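Local coordinates for protein vascular endothelial growth factor homolog (Orf virus, PDB 2GNN) that acts as a secreted, disulfide-linked homodimeric growth factor that binds vascular endothelial growth factor receptors and induces endothelial proliferation, at the interface of chains A and B. Numbering follows the deposited sequence. Chains: chain A/B, Vascular endothelial growth factor homolog.

The interface of chains A and B. Residues chain A 72-73, 94; chain B 9-11.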
loop_
_atom_site.group_PDB
_atom_site.type_symbol
_atom_site.label_atom_id
_atom_site.label_comp_id
_atom_site.label_asym_id
_atom_site.label_seq_id
_atom_site.Cartn_x
_atom_site.Cartn_y
_atom_site.Cartn_z
ATOM N N VAL A 72 4.109 -18.419 -3.078
ATOM C CA VAL A 72 5.422 -18.063 -2.559
ATOM C C VAL A 72 5.588 -18.753 -1.216
ATOM O O VAL A 72 4.673 -18.757 -0.393
ATOM C CB VAL A 72 5.594 -16.531 -2.430
ATOM C CG1 VAL A 72 6.992 -16.182 -1.979
ATOM C CG2 VAL A 72 5.364 -15.874 -3.765
ATOM N N THR A 73 6.743 -19.369 -1.007
ATOM C CA THR A 73 7.035 -19.962 0.282
ATOM C C THR A 73 7.996 -19.042 1.019
ATOM O O THR A 73 8.866 -18.417 0.406
ATOM C CB THR A 73 7.618 -21.382 0.145
ATOM O OG1 THR A 73 6.720 -22.196 -0.613
ATOM C CG2 THR A 73 7.801 -22.021 1.500
ATOM N N GLU A 94 0.489 -14.922 -4.114
ATOM C CA GLU A 94 0.808 -13.589 -4.601
ATOM C C GLU A 94 0.169 -13.330 -5.955
ATOM O O GLU A 94 -0.095 -14.250 -6.695
ATOM C CB GLU A 94 2.311 -13.402 -4.660
ATOM C CG GLU A 94 2.900 -13.060 -3.285
ATOM C CD GLU A 94 4.334 -12.626 -3.352
ATOM O OE1 GLU A 94 4.974 -12.823 -4.409
ATOM O OE2 GLU A 94 4.830 -12.090 -2.345
ATOM N N ASN B 9 11.412 -20.058 -5.972
ATOM C CA ASN B 9 11.847 -20.772 -4.732
ATOM C C ASN B 9 11.486 -20.031 -3.421
ATOM O O ASN B 9 10.808 -18.985 -3.438
ATOM C CB ASN B 9 13.350 -21.082 -4.797
ATOM C CG ASN B 9 13.705 -22.416 -4.157
ATOM O OD1 ASN B 9 13.030 -23.424 -4.379
ATOM N ND2 ASN B 9 14.776 -22.431 -3.368
ATOM N N THR B 10 11.937 -20.602 -2.301
ATOM C CA THR B 10 11.638 -20.131 -0.942
ATOM C C THR B 10 12.355 -18.823 -0.599
ATOM O O THR B 10 13.544 -18.676 -0.878
ATOM C CB THR B 10 12.063 -21.206 0.107
ATOM O OG1 THR B 10 11.571 -22.493 -0.286
ATOM C CG2 THR B 10 11.550 -20.872 1.508
ATOM N N LYS B 11 11.631 -17.886 0.014
ATOM C CA LYS B 11 12.251 -16.687 0.598
ATOM C C LYS B 11 12.839 -16.971 1.993
ATOM O O LYS B 11 12.124 -17.388 2.910
ATOM C CB LYS B 11 11.260 -15.528 0.649
ATOM C CG LYS B 11 10.891 -14.980 -0.720
ATOM C CD LYS B 11 10.038 -13.727 -0.605
ATOM C CE LYS B 11 9.592 -13.241 -1.983
ATOM N NZ LYS B 11 8.725 -12.027 -1.907
#
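B:Lys11 donates its backbone N-H to the backbone carbonyl of A:Thr73, with N of B:Lys11 and O of A:Thr73 2.8 Å apart, in a nearly straight hydrogen bond (171° at the hydrogen). This bond ties the N-terminal segment of chain B to strand 68-77 of chain A. From this anchor the lysine side chain, extended beyond CG, runs back past A:Val72. CE of B:Lys11 lies 3.9 Å from the CG1 methyl of A:Val72, the branch that stands anti to the backbone N (chi1 -176°) and is thereby turned towards the methylene chain. At the far end the terminal amine, NZ, faces the carboxylate of A:Glu94, which reaches in from the opposite direction on its own extended chain. The separation of 3.9 Å between NZ of B:Lys11 and OE2 of A:Glu94 makes this a long salt bridge, probably more a steering charge interaction than a tight grip. Beside the backbone bond, the side chains of A:Thr73 and B:Thr10 cross at a slant, and CG2 of A:Thr73 lies 3.9 Å from CG2 of B:Thr10. The same B:Thr10 CG2 methyl also lies 3.8 Å from A:Thr73 O. On chain A the patch spans strands 68-77 and 87-102 of the cystine-knot growth factor fold; on chain B it is the N-terminal segment just ahead of helix 13-20, which packs over the partner subunit. The two-fold of the homodimer repeats the contact with the chains exchanged.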